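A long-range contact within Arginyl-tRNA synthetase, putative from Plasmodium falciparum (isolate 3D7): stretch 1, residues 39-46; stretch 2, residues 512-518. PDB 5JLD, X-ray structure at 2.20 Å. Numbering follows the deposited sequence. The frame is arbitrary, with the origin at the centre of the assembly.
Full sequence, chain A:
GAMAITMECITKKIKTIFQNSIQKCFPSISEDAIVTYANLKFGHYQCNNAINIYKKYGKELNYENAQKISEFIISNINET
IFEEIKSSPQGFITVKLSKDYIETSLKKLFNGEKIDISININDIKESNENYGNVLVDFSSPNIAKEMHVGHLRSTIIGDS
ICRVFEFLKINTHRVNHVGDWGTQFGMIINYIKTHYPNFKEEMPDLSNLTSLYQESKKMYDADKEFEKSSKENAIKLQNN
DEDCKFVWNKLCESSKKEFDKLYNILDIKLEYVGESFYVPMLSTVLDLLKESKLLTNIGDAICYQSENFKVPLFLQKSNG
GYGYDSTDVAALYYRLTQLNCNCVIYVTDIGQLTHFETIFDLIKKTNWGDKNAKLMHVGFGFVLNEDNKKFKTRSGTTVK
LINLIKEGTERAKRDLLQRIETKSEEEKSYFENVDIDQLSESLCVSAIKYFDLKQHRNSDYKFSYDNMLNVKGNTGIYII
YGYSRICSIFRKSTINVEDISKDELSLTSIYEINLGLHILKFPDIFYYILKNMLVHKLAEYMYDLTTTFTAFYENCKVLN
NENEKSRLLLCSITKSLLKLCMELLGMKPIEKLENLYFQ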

# COMPACT_ATOMS: atom_id res chain seq x y z
N ASN A 39 18.17 -10.76 15.48
CA ASN A 39 19.29 -9.84 15.35
C ASN A 39 20.28 -10.43 14.36
O ASN A 39 20.76 -11.55 14.55
CB ASN A 39 19.95 -9.62 16.72
CG ASN A 39 21.11 -8.64 16.67
OD1 ASN A 39 21.86 -8.57 15.69
ND2 ASN A 39 21.29 -7.90 17.76
N LEU A 40 20.59 -9.68 13.30
CA LEU A 40 21.40 -10.21 12.20
C LEU A 40 22.82 -10.60 12.63
O LEU A 40 23.47 -11.42 11.98
CB LEU A 40 21.45 -9.18 11.07
CG LEU A 40 21.96 -9.68 9.72
CD1 LEU A 40 21.05 -10.77 9.16
CD2 LEU A 40 22.05 -8.52 8.74
N LYS A 41 23.30 -10.02 13.73
CA LYS A 41 24.62 -10.36 14.23
C LYS A 41 24.64 -11.80 14.71
O LYS A 41 25.68 -12.46 14.71
CB LYS A 41 25.03 -9.42 15.37
N PHE A 42 23.47 -12.31 15.09
CA PHE A 42 23.40 -13.61 15.75
C PHE A 42 22.56 -14.64 14.99
O PHE A 42 22.80 -15.84 15.12
CB PHE A 42 22.87 -13.41 17.16
CG PHE A 42 23.79 -12.59 18.02
CD1 PHE A 42 24.91 -13.16 18.61
CD2 PHE A 42 23.57 -11.23 18.20
CE1 PHE A 42 25.78 -12.40 19.38
CE2 PHE A 42 24.43 -10.46 18.97
CZ PHE A 42 25.54 -11.06 19.56
N GLY A 43 21.61 -14.20 14.18
CA GLY A 43 20.87 -15.14 13.37
C GLY A 43 20.09 -14.50 12.24
O GLY A 43 20.24 -13.30 11.98
N HIS A 44 19.26 -15.30 11.58
CA HIS A 44 18.40 -14.81 10.50
C HIS A 44 16.95 -14.76 10.97
O HIS A 44 16.30 -13.71 10.92
CB HIS A 44 18.55 -15.69 9.26
CG HIS A 44 19.93 -15.68 8.67
ND1 HIS A 44 20.34 -16.58 7.71
CD2 HIS A 44 20.99 -14.87 8.91
CE1 HIS A 44 21.59 -16.32 7.37
NE2 HIS A 44 22.01 -15.28 8.08
N TYR A 45 16.44 -15.90 11.42
CA TYR A 45 15.09 -15.95 11.95
C TYR A 45 15.13 -16.46 13.39
O TYR A 45 16.16 -16.96 13.86
CB TYR A 45 14.18 -16.85 11.09
CG TYR A 45 13.78 -16.24 9.76
CD1 TYR A 45 14.65 -16.25 8.70
CD2 TYR A 45 12.52 -15.65 9.58
CE1 TYR A 45 14.32 -15.70 7.48
CE2 TYR A 45 12.15 -15.10 8.35
CZ TYR A 45 13.07 -15.13 7.31
OH TYR A 45 12.77 -14.60 6.08
N GLN A 46 13.99 -16.37 14.06
CA GLN A 46 13.90 -16.65 15.48
C GLN A 46 12.49 -17.06 15.88
O GLN A 46 11.51 -16.56 15.31
CB GLN A 46 14.32 -15.41 16.24
CG GLN A 46 13.91 -15.37 17.69
CD GLN A 46 14.56 -14.20 18.38
OE1 GLN A 46 15.59 -13.71 17.92
NE2 GLN A 46 13.94 -13.72 19.46
N GLU A 512 27.67 -11.29 0.93
CA GLU A 512 26.94 -11.92 -0.17
C GLU A 512 25.82 -12.78 0.38
O GLU A 512 24.71 -12.78 -0.16
CB GLU A 512 27.88 -12.74 -1.04
CG GLU A 512 28.68 -11.90 -2.03
CD GLU A 512 30.04 -12.49 -2.30
OE1 GLU A 512 30.25 -13.05 -3.40
OE2 GLU A 512 30.91 -12.40 -1.41
N ILE A 513 26.12 -13.49 1.46
CA ILE A 513 25.11 -14.20 2.24
C ILE A 513 24.01 -13.25 2.67
O ILE A 513 22.83 -13.52 2.44
CB ILE A 513 25.71 -14.88 3.51
CG1 ILE A 513 26.60 -16.06 3.13
CG2 ILE A 513 24.60 -15.36 4.42
CD1 ILE A 513 25.84 -17.18 2.43
N ASN A 514 24.39 -12.14 3.28
CA ASN A 514 23.41 -11.17 3.80
C ASN A 514 22.53 -10.53 2.71
O ASN A 514 21.31 -10.35 2.89
CB ASN A 514 24.13 -10.08 4.59
CG ASN A 514 24.51 -10.52 5.99
OD1 ASN A 514 24.28 -11.67 6.37
ND2 ASN A 514 25.10 -9.61 6.76
N LEU A 515 23.17 -10.19 1.59
CA LEU A 515 22.43 -9.67 0.44
C LEU A 515 21.44 -10.72 -0.07
O LEU A 515 20.26 -10.42 -0.28
CB LEU A 515 23.41 -9.24 -0.66
CG LEU A 515 22.74 -8.71 -1.94
CD1 LEU A 515 21.75 -7.61 -1.56
CD2 LEU A 515 23.75 -8.18 -2.93
N GLY A 516 21.91 -11.95 -0.24
CA GLY A 516 21.06 -13.06 -0.67
C GLY A 516 19.84 -13.20 0.23
O GLY A 516 18.69 -13.28 -0.25
N LEU A 517 20.10 -13.21 1.53
CA LEU A 517 19.05 -13.33 2.53
C LEU A 517 18.01 -12.23 2.35
O LEU A 517 16.79 -12.50 2.23
CB LEU A 517 19.64 -13.25 3.94
CG LEU A 517 18.61 -13.14 5.07
CD1 LEU A 517 17.73 -14.38 5.08
CD2 LEU A 517 19.26 -12.93 6.44
N HIS A 518 18.49 -10.99 2.33
CA HIS A 518 17.57 -9.88 2.24
C HIS A 518 16.70 -10.01 0.99
O HIS A 518 15.48 -9.83 1.05
CB HIS A 518 18.29 -8.55 2.26
CG HIS A 518 17.38 -7.41 2.57
ND1 HIS A 518 16.84 -7.20 3.82
CD2 HIS A 518 16.86 -6.44 1.77
CE1 HIS A 518 16.06 -6.13 3.80
NE2 HIS A 518 16.05 -5.66 2.57

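A turn and the start of a strand (39-46) pack against one side of a helix (512-518) more than 460 residues later in the chain. The contact is small, burying 247 Å² with both sides summed, and no hydrogen bond crosses it; side chains alone bring the two segments together, with the nearest CA atoms still 8.7 Å apart between L40 and N514 and 8.1 Å apart between H44 and L517. The helix is regular here: the amide N of L517 bonds to I513 O at 2.9 Å, and H518 N bonds to N514 O at the same distance. I513 and L517 point their CA-to-CB bonds toward stretch 1; N514 leaves sideways, with its end coming nearer, while L515 and G516 make no contact with stretch 1.

Stretch 1 opens with N39, which does not reach the helix but organises the turn that follows. Its carbonyl accepts two backbone hydrogen bonds, F42 N to N39 O at 2.9 Å and G43 N to N39 O at 2.8 Å, and its side chain accepts a third, K41 N to N39 OD1 at 2.8 Å. Three successive amides are thus tied back to one residue. L40 and H44 both direct their CA-to-CB bonds toward the helix.

L40, with chi1 t and chi2 p, meets both L517 and N514. CD1 lies 3.9 Å from L517 CD2, an ordinary apolar contact between leucines. CD2 approaches N514 ND2 at 3.8 Å, a van der Waals contact only, since a methyl carbon offers the amide no acceptor. N514 leaves its backbone sideways, and its m rotamer brings the end of the side chain nearer to the turn.

K41 and F42 stay out of reach of the helix; the lysine is modelled only as far as CB. G43 makes no contact either, and at phi/psi of -164/-171 the backbone is nearly fully extended as it passes to H44.

H44 provides the closest approach. L517 CD2 sits over one face of the imidazole, 3.7 Å from the ring centroid and 18° off the ring normal, so the methyl meets the pi system almost head-on in a CH-pi contact; the nearest single atoms are H44 CD2 and L517 CD2 at 3.6 Å. On the same ring, H44 CE1 lies 4.3 Å from I513 CG2, a looser contact. H44 ND1 is hydrogen-bonded elsewhere in the structure, so the ring serves a polar partner while its face packs against leucine.

Y45, where the strand begins, points its CA-to-CB bond sideways, but the ring extends far enough for CE1 to come within 4.4 Å of L517 CD1. This apolar contact is marginal, and the hydroxyl finds its hydrogen bond elsewhere. Q46 continues the strand beyond reach of the helix. L517 is therefore the hub: with chi1 t and chi2 p, it touches L40, H44 and Y45, and it has the largest area covered by the other stretch, 78 Å².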